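Local structure of FBP protein (Leishmania major, 5OEZ) at residues Val253-Arg258 / Gly264-Pro269; Pro287-Val292 / Gly304-Gln309; Lys298-Asn303 / Leu330-Arg335. The protein probably catalyses the magnesium-dependent hydrolysis of fructose 1,6-bisphosphate to fructose 6-phosphate and phosphate, working as a homotetramer under allosteric control. All coordinates share one frame; numbering follows the deposited sequence.

Contact 1 of 3, residues Val253-Arg258 / Gly264-Pro269; sequences VGDIHR and GIFCYP
Phe266 meets Ile256 and Asp255 where helix 252-262 lies against strand 265-268, the closing half of a beta-alpha-beta crossover: strands 245-246 and 265-268 both run parallel to strand 214-216, which lies between them. The ring projects from the strand, CG anti to the backbone N (chi1 177°), toward the helix. Over one face comes the outer arm of Ile256. Its CG1 is above the ring and its CD1 approaches ring atom CD2 of Phe266 to 3.4 Å, with the two side chains crossing at about a right angle. Asp255 touches elsewhere, by its methylene: Asp255 CB lies 3.6 Å from Phe266 CE1, approaching obliquely.

The carboxylate beyond the methylene makes the polar contacts. Asp255 OD1 receives Arg258 NH1 at 2.8 Å in a salt bridge, using its anti lone pair, and lies close to the guanidinium plane (9° out). Both oxygens are also gripped by backbone, OD1 by Ile249 N and OD2 by Gly250 N, which fixes the carboxylate's rotation.

Two waters complete the link between helix and strand. One is bound by Arg258 NH2 and by Ile265 O. The other joins Asp255 to Tyr268, a residue seen to bind beta-D-fructose 6-phosphate, so the seam borders the sugar-phosphate site, empty in this chain; the side chains of Asp255 and Phe266 lie about 4 Å from those of Tyr248 and Met252, respectively, also site residues. That water donates to Asp255 OD2 at 2.9 Å and lies 3.0 Å from Tyr268 OH.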
loop_
_atom_site.group_PDB
_atom_site.type_symbol
_atom_site.label_atom_id
_atom_site.label_comp_id
_atom_site.label_asym_id
_atom_site.label_seq_id
_atom_site.Cartn_x
_atom_site.Cartn_y
_atom_site.Cartn_z
ATOM N N VAL C 253 8.069 8.321 22.950
ATOM C CA VAL C 253 6.704 7.910 22.573
ATOM C C VAL C 253 6.592 6.375 22.586
ATOM O O VAL C 253 5.645 5.817 23.150
ATOM C CB VAL C 253 6.269 8.494 21.219
ATOM C CG1 VAL C 253 4.883 7.994 20.852
ATOM C CG2 VAL C 253 6.252 10.017 21.272
ATOM N N GLY C 254 7.586 5.700 22.033
ATOM C CA GLY C 254 7.629 4.238 22.088
ATOM C C GLY C 254 7.643 3.698 23.505
ATOM O O GLY C 254 6.896 2.774 23.818
ATOM N N ASP C 255 8.468 4.287 24.386
ATOM C CA ASP C 255 8.570 3.790 25.757
ATOM C C ASP C 255 7.279 4.067 26.527
ATOM O O ASP C 255 6.793 3.200 27.267
ATOM C CB ASP C 255 9.815 4.341 26.475
ATOM C CG ASP C 255 11.134 3.673 26.001
ATOM O OD1 ASP C 255 11.250 2.416 26.060
ATOM O OD2 ASP C 255 12.084 4.404 25.598
ATOM N N ILE C 256 6.691 5.242 26.329
ATOM C CA ILE C 256 5.423 5.565 26.995
ATOM C C ILE C 256 4.283 4.676 26.486
ATOM O O ILE C 256 3.458 4.207 27.274
ATOM C CB ILE C 256 5.050 7.057 26.841
ATOM C CG1 ILE C 256 6.037 7.942 27.599
ATOM C CG2 ILE C 256 3.614 7.301 27.288
ATOM C CD1 ILE C 256 5.881 7.883 29.092
ATOM N N HIS C 257 4.233 4.463 25.177
ATOM C CA HIS C 257 3.236 3.584 24.577
ATOM C C HIS C 257 3.279 2.171 25.160
ATOM O O HIS C 257 2.235 1.637 25.540
ATOM C CB HIS C 257 3.413 3.545 23.067
ATOM C CG HIS C 257 2.366 2.753 22.365
ATOM N ND1 HIS C 257 1.040 3.133 22.338
ATOM C CD2 HIS C 257 2.444 1.596 21.669
ATOM C CE1 HIS C 257 0.343 2.239 21.660
ATOM N NE2 HIS C 257 1.170 1.298 21.243
ATOM N N ARG C 258 4.474 1.598 25.286
ATOM C CA ARG C 258 4.636 0.305 25.976
ATOM C C ARG C 258 4.156 0.410 27.427
ATOM O O ARG C 258 3.442 -0.470 27.920
ATOM C CB ARG C 258 6.091 -0.176 25.939
ATOM C CG ARG C 258 6.302 -1.608 26.436
ATOM C CD ARG C 258 7.762 -1.931 26.804
ATOM N NE ARG C 258 8.257 -0.920 27.717
ATOM C CZ ARG C 258 9.154 0.023 27.445
ATOM N NH1 ARG C 258 9.808 0.070 26.292
ATOM N NH2 ARG C 258 9.443 0.919 28.390
ATOM N N GLY C 264 4.076 -0.424 34.103
ATOM C CA GLY C 264 5.456 -0.161 34.460
ATOM C C GLY C 264 5.673 1.292 34.810
ATOM O O GLY C 264 4.735 2.023 35.173
ATOM N N ILE C 265 6.930 1.704 34.713
ATOM C CA ILE C 265 7.336 3.069 34.976
ATOM C C ILE C 265 8.292 3.532 33.896
ATOM O O ILE C 265 9.181 2.783 33.478
ATOM C CB ILE C 265 7.931 3.261 36.423
ATOM C CG1 ILE C 265 8.030 4.753 36.764
ATOM C CG2 ILE C 265 9.272 2.578 36.584
ATOM C CD1 ILE C 265 8.280 5.046 38.233
ATOM N N PHE C 266 8.110 4.788 33.483
ATOM C CA PHE C 266 9.038 5.489 32.609
ATOM C C PHE C 266 9.591 6.708 33.351
ATOM O O PHE C 266 8.806 7.509 33.858
ATOM C CB PHE C 266 8.311 5.939 31.330
ATOM C CG PHE C 266 9.169 6.733 30.409
ATOM C CD1 PHE C 266 10.164 6.108 29.660
ATOM C CD2 PHE C 266 9.033 8.123 30.333
ATOM C CE1 PHE C 266 10.997 6.842 28.825
ATOM C CE2 PHE C 266 9.872 8.869 29.513
ATOM C CZ PHE C 266 10.855 8.225 28.762
ATOM N N CYS C 267 10.913 6.880 33.347
ATOM C CA CYS C 267 11.572 7.984 34.081
ATOM C C CYS C 267 12.582 8.747 33.234
ATOM O O CYS C 267 13.382 8.152 32.521
ATOM C CB CYS C 267 12.307 7.460 35.297
ATOM S SG CYS C 267 11.314 6.565 36.466
ATOM N N TYR C 268 12.476 10.070 33.278
ATOM C CA TYR C 268 13.587 10.958 32.949
ATOM C C TYR C 268 13.850 11.773 34.201
ATOM O O TYR C 268 13.279 12.858 34.366
ATOM C CB TYR C 268 13.310 11.898 31.807
ATOM C CG TYR C 268 13.458 11.354 30.404
ATOM C CD1 TYR C 268 14.698 10.971 29.894
ATOM C CD2 TYR C 268 12.356 11.287 29.553
ATOM C CE1 TYR C 268 14.823 10.483 28.589
ATOM C CE2 TYR C 268 12.476 10.824 28.248
ATOM C CZ TYR C 268 13.709 10.414 27.770
ATOM O OH TYR C 268 13.820 9.945 26.482
ATOM N N PRO C 269 14.699 11.243 35.078
ATOM C CA PRO C 269 14.937 11.877 36.356
ATOM C C PRO C 269 15.813 13.086 36.217
ATOM O O PRO C 269 16.432 13.288 35.182
ATOM C CB PRO C 269 15.702 10.810 37.134
ATOM C CG PRO C 269 16.492 10.111 36.094
ATOM C CD PRO C 269 15.622 10.111 34.851
HETATM O O HOH W 1 13.260 7.070 25.734
HETATM O O HOH W 2 7.971 1.328 31.131
#

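Contact 2 of 3, residues Pro287-Val292 / Gly304-Gln309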
loop_
_atom_site.group_PDB
_atom_site.type_symbol
_atom_site.label_atom_id
_atom_site.label_comp_id
_atom_site.label_asym_id
_atom_site.label_seq_id
_atom_site.Cartn_x
_atom_site.Cartn_y
_atom_site.Cartn_z
ATOM N N PRO C 287 1.058 16.966 27.686
ATOM C CA PRO C 287 0.218 16.036 26.884
ATOM C C PRO C 287 0.310 14.547 27.292
ATOM O O PRO C 287 -0.714 13.906 27.491
ATOM C CB PRO C 287 0.757 16.215 25.471
ATOM C CG PRO C 287 1.329 17.594 25.464
ATOM C CD PRO C 287 1.920 17.784 26.817
ATOM N N MET C 288 1.521 14.026 27.444
ATOM C CA MET C 288 1.702 12.666 27.939
ATOM C C MET C 288 1.128 12.455 29.334
ATOM O O MET C 288 0.572 11.396 29.623
ATOM C CB MET C 288 3.182 12.260 27.916
ATOM C CG MET C 288 3.798 12.005 26.538
ATOM S SD MET C 288 2.936 10.900 25.365
ATOM C CE MET C 288 1.870 9.851 26.352
ATOM N N ALA C 289 1.287 13.442 30.215
ATOM C CA ALA C 289 0.712 13.341 31.553
ATOM C C ALA C 289 -0.817 13.184 31.506
ATOM O O ALA C 289 -1.377 12.409 32.277
ATOM C CB ALA C 289 1.104 14.551 32.389
ATOM N N MET C 290 -1.484 13.946 30.639
ATOM C CA MET C 290 -2.955 13.866 30.516
ATOM C C MET C 290 -3.379 12.488 30.037
ATOM O O MET C 290 -4.336 11.927 30.534
ATOM C CB MET C 290 -3.511 14.931 29.562
ATOM C CG MET C 290 -5.025 15.096 29.667
ATOM S SD MET C 290 -5.701 16.219 28.428
ATOM C CE MET C 290 -7.464 15.975 28.672
ATOM N N ILE C 291 -2.647 11.929 29.086
ATOM C CA ILE C 291 -2.950 10.586 28.600
ATOM C C ILE C 291 -2.777 9.534 29.695
ATOM O O ILE C 291 -3.678 8.738 29.927
ATOM C CB ILE C 291 -2.090 10.244 27.378
ATOM C CG1 ILE C 291 -2.530 11.113 26.189
ATOM C CG2 ILE C 291 -2.234 8.778 27.009
ATOM C CD1 ILE C 291 -1.418 11.357 25.193
ATOM N N VAL C 292 -1.640 9.572 30.385
ATOM C CA VAL C 292 -1.340 8.625 31.469
ATOM C C VAL C 292 -2.367 8.724 32.596
ATOM O O VAL C 292 -2.825 7.702 33.102
ATOM C CB VAL C 292 0.110 8.821 32.012
ATOM C CG1 VAL C 292 0.355 8.092 33.326
ATOM C CG2 VAL C 292 1.118 8.366 30.968
ATOM N N GLY C 304 5.008 17.101 42.545
ATOM C CA GLY C 304 3.610 16.746 42.325
ATOM C C GLY C 304 3.282 16.560 40.861
ATOM O O GLY C 304 4.172 16.390 40.013
ATOM N N ARG C 305 1.988 16.621 40.582
ATOM C CA ARG C 305 1.452 16.372 39.255
ATOM C C ARG C 305 2.013 17.341 38.234
ATOM O O ARG C 305 2.012 18.545 38.460
ATOM C CB ARG C 305 -0.084 16.499 39.269
ATOM C CG ARG C 305 -0.804 15.397 40.042
ATOM C CD ARG C 305 -2.268 15.740 40.237
ATOM N NE ARG C 305 -2.999 15.718 38.969
ATOM C CZ ARG C 305 -4.084 16.438 38.676
ATOM N NH1 ARG C 305 -4.623 17.298 39.536
ATOM N NH2 ARG C 305 -4.644 16.311 37.483
ATOM N N ILE C 306 2.460 16.800 37.101
ATOM C CA ILE C 306 2.868 17.599 35.945
ATOM C C ILE C 306 1.764 18.591 35.545
ATOM O O ILE C 306 2.050 19.757 35.259
ATOM C CB ILE C 306 3.178 16.700 34.715
ATOM C CG1 ILE C 306 4.392 15.788 34.958
ATOM C CG2 ILE C 306 3.424 17.524 33.452
ATOM C CD1 ILE C 306 5.711 16.501 35.156
ATOM N N LEU C 307 0.515 18.118 35.519
ATOM C CA LEU C 307 -0.626 18.929 35.086
ATOM C C LEU C 307 -0.921 20.119 35.979
ATOM O O LEU C 307 -1.497 21.102 35.509
ATOM C CB LEU C 307 -1.883 18.072 34.929
ATOM C CG LEU C 307 -1.830 16.985 33.841
ATOM C CD1 LEU C 307 -3.162 16.252 33.766
ATOM C CD2 LEU C 307 -1.461 17.557 32.479
ATOM N N GLU C 308 -0.500 20.055 37.238
ATOM C CA GLU C 308 -0.657 21.191 38.177
ATOM C C GLU C 308 0.455 22.257 38.102
ATOM O O GLU C 308 0.338 23.275 38.763
ATOM C CB GLU C 308 -0.777 20.699 39.627
ATOM C CG GLU C 308 -2.101 20.024 39.967
ATOM C CD GLU C 308 -2.153 19.457 41.390
ATOM O OE1 GLU C 308 -1.169 19.610 42.151
ATOM O OE2 GLU C 308 -3.182 18.842 41.754
ATOM N N GLN C 309 1.505 22.051 37.307
ATOM C CA GLN C 309 2.584 23.049 37.210
ATOM C C GLN C 309 2.147 24.268 36.412
ATOM O O GLN C 309 1.453 24.138 35.403
ATOM C CB GLN C 309 3.834 22.466 36.567
ATOM C CG GLN C 309 4.491 21.360 37.379
ATOM C CD GLN C 309 5.650 20.705 36.637
ATOM O OE1 GLN C 309 6.187 21.264 35.675
ATOM N NE2 GLN C 309 6.063 19.525 37.098
#
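Ala289 of helix 281-294 packs against Ile306 and Leu307, which lie in the long connection between the antiparallel strands 298-300 and 317-323 of the C-terminal mixed sheet. Along this connection, Arg305 comes first, just outside the apolar patch: its NH1 makes a salt bridge to Glu308 OE2 at 3.1 Å, the oxygen lying 23° out of the guanidinium plane, while its NH2 forms a salt bridge with Glu293, farther along the helix.

Ile306 follows, presenting its branch point. Ile306 CB is 3.8 Å from Ala289 CB, and CG2 touches the same methyl; CG1, set beside the backbone N by chi1 of -65°, turns away from the helix. The side chain also touches Thr318 and Phe322 of strand 317-323.

Leu307 sets its fork across Ala289 and Met290. Its CD2 sits 4.0 Å from Ala289 CB, and its CD1 lies 4.0 Å from Met290 CA, so the small alanine lets the leucine come down to the helix backbone. Beyond it, Met165 touches both Met290 and Leu307.

Two successive i to i+3 turns hold the bend: Glu308 N bonds to Arg305 O at 3.2 Å, and Gln309 N to Ile306 O at 3.1 Å.

Contact 3 of 3, residues Lys298-Asn303 / Leu330-Arg335; sequences KAVGSN and LCMAFR
Gly301 O and Arg335 NH1 are joined through one water, which donates to the carbonyl oxygen of Gly301 at 2.8 Å and accepts from Arg335 NH1 at 2.9 Å. The water lies at the guanidinium edge, in its plane. The direct separation from Gly301 O to Arg335 NH1 is 4.4 Å, too long for a bond, and although Ser302 O comes within 3.3 Å of the same NH1, the angle there is poor and no hydrogen bond forms.

This polar bridge ties the turn after strand 298-300 to helix 325-338, which packs on the sheet near the protein surface. Arg335 gets there by a bent chain, chi2 at -96° and chi3 at -33°, that brings the guanidinium back past Met332. Met332 SD lies over one face of the Arg335 guanidinium, 3.2 Å above its plane and offset toward the rim.

The same sulfur faces the strand. Val300 and Met332 reach toward each other tip to tip, Val300 CG2 lying 3.9 Å from Met332 SD. The methionine is folded at chi2 (-53°), which keeps its sulfur between the valine and the arginine. Tyr321 of strand 317-323 touches both Val300 and Met332.

Nearby, Ser302 OG bonds to Lys270, and a Lys298-Asp329 salt bridge ties the same strand and helix. Between 298-303 and 330-335 themselves, the Val300-Met332 contact and one water make the join, and through that water the guanidinium charge would be expected to polarise the Gly301 carbonyl.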
loop_
_atom_site.group_PDB
_atom_site.type_symbol
_atom_site.label_atom_id
_atom_site.label_comp_id
_atom_site.label_asym_id
_atom_site.label_seq_id
_atom_site.Cartn_x
_atom_site.Cartn_y
_atom_site.Cartn_z
ATOM N N LYS C 298 -0.181 7.510 37.059
ATOM C CA LYS C 298 0.287 8.759 37.669
ATOM C C LYS C 298 1.370 9.343 36.819
ATOM O O LYS C 298 2.127 8.616 36.157
ATOM C CB LYS C 298 0.832 8.544 39.067
ATOM C CG LYS C 298 -0.233 8.274 40.105
ATOM C CD LYS C 298 0.315 8.427 41.517
ATOM C CE LYS C 298 -0.820 8.259 42.517
ATOM N NZ LYS C 298 -0.378 8.525 43.909
ATOM N N ALA C 299 1.435 10.669 36.854
ATOM C CA ALA C 299 2.396 11.429 36.086
ATOM C C ALA C 299 2.897 12.596 36.940
ATOM O O ALA C 299 2.216 13.620 37.058
ATOM C CB ALA C 299 1.747 11.933 34.815
ATOM N N VAL C 300 4.084 12.439 37.528
ATOM C CA VAL C 300 4.630 13.475 38.429
ATOM C C VAL C 300 5.972 14.022 37.972
ATOM O O VAL C 300 6.698 13.383 37.197
ATOM C CB VAL C 300 4.696 12.995 39.886
ATOM C CG1 VAL C 300 3.286 12.653 40.373
ATOM C CG2 VAL C 300 5.628 11.801 40.052
ATOM N N GLY C 301 6.268 15.234 38.434
ATOM C CA GLY C 301 7.533 15.916 38.160
ATOM C C GLY C 301 8.365 15.964 39.418
ATOM O O GLY C 301 8.290 15.054 40.226
ATOM N N SER C 302 9.119 17.046 39.602
ATOM C CA SER C 302 9.862 17.274 40.858
ATOM C C SER C 302 8.973 17.575 42.073
ATOM O O SER C 302 9.373 17.320 43.194
ATOM C CB SER C 302 10.847 18.433 40.699
ATOM O OG SER C 302 11.867 18.109 39.797
ATOM N N ASN C 303 7.780 18.122 41.857
ATOM C CA ASN C 303 6.918 18.538 42.956
ATOM C C ASN C 303 5.437 18.358 42.603
ATOM O O ASN C 303 4.700 19.324 42.429
ATOM C CB ASN C 303 7.239 20.002 43.270
ATOM C CG ASN C 303 6.446 20.556 44.441
ATOM O OD1 ASN C 303 5.790 19.821 45.181
ATOM N ND2 ASN C 303 6.503 21.870 44.608
ATOM N N LEU C 330 6.048 3.868 44.620
ATOM C CA LEU C 330 7.269 3.275 45.157
ATOM C C LEU C 330 8.467 4.185 44.877
ATOM O O LEU C 330 9.287 4.402 45.752
ATOM C CB LEU C 330 7.507 1.873 44.578
ATOM C CG LEU C 330 8.789 1.141 45.003
ATOM C CD1 LEU C 330 8.723 0.817 46.475
ATOM C CD2 LEU C 330 9.024 -0.127 44.191
ATOM N N CYS C 331 8.521 4.727 43.663
ATOM C CA CYS C 331 9.552 5.674 43.252
ATOM C C CYS C 331 9.541 6.928 44.125
ATOM O O CYS C 331 10.567 7.351 44.630
ATOM C CB CYS C 331 9.350 6.047 41.776
ATOM S SG CYS C 331 10.547 7.184 41.053
ATOM N N MET C 332 8.363 7.502 44.335
ATOM C CA MET C 332 8.238 8.690 45.172
ATOM C C MET C 332 8.558 8.426 46.639
ATOM O O MET C 332 8.942 9.349 47.357
ATOM C CB MET C 332 6.843 9.322 45.024
ATOM C CG MET C 332 6.607 10.001 43.681
ATOM S SD MET C 332 7.857 11.231 43.201
ATOM C CE MET C 332 8.842 10.321 42.011
ATOM N N ALA C 333 8.388 7.185 47.092
ATOM C CA ALA C 333 8.705 6.827 48.473
ATOM C C ALA C 333 10.194 6.954 48.757
ATOM O O ALA C 333 10.572 7.301 49.869
ATOM C CB ALA C 333 8.215 5.424 48.793
ATOM N N PHE C 334 11.031 6.644 47.773
ATOM C CA PHE C 334 12.468 6.871 47.917
ATOM C C PHE C 334 12.802 8.373 47.976
ATOM O O PHE C 334 13.661 8.782 48.741
ATOM C CB PHE C 334 13.262 6.180 46.802
ATOM C CG PHE C 334 13.417 4.703 46.997
ATOM C CD1 PHE C 334 12.449 3.807 46.534
ATOM C CD2 PHE C 334 14.530 4.196 47.670
ATOM C CE1 PHE C 334 12.590 2.431 46.725
ATOM C CE2 PHE C 334 14.667 2.841 47.878
ATOM C CZ PHE C 334 13.697 1.951 47.395
ATOM N N ARG C 335 12.127 9.182 47.168
ATOM C CA ARG C 335 12.323 10.635 47.198
ATOM C C ARG C 335 11.863 11.226 48.547
ATOM O O ARG C 335 12.593 12.016 49.153
ATOM C CB ARG C 335 11.566 11.325 46.039
ATOM C CG ARG C 335 11.987 12.763 45.771
ATOM C CD ARG C 335 11.116 13.844 46.432
ATOM N NE ARG C 335 9.673 13.542 46.575
ATOM C CZ ARG C 335 8.717 13.801 45.672
ATOM N NH1 ARG C 335 8.993 14.357 44.490
ATOM N NH2 ARG C 335 7.456 13.471 45.949
HETATM O O HOH W 3 6.840 15.030 42.609
#

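How the contacts relate
Contact 1 closes first, folding helix 252-262 back on the strand that follows it after a short turn. Contacts 2 and 3 open later and cross, their segments alternating along the chain: contact 2 closes a loop containing strand 298-300, and contact 3 a longer one that brings in strand 317-323. They also meet in space, since Ile306 N lies 3.2 Å from Ala299 O, a probable hydrogen bond, and Ala289 CB packs on Ala299 CB. Ile256 CG2 touches Met288 CE, joining contacts 1 and 2 through their helices, while Ile265 packs on Cys331 of contact 3. Neighbouring residues of strands 265-268 and 298-300 thus meet different helices: 252-262 and 281-294 cover one face of the sheet, 325-338 the other.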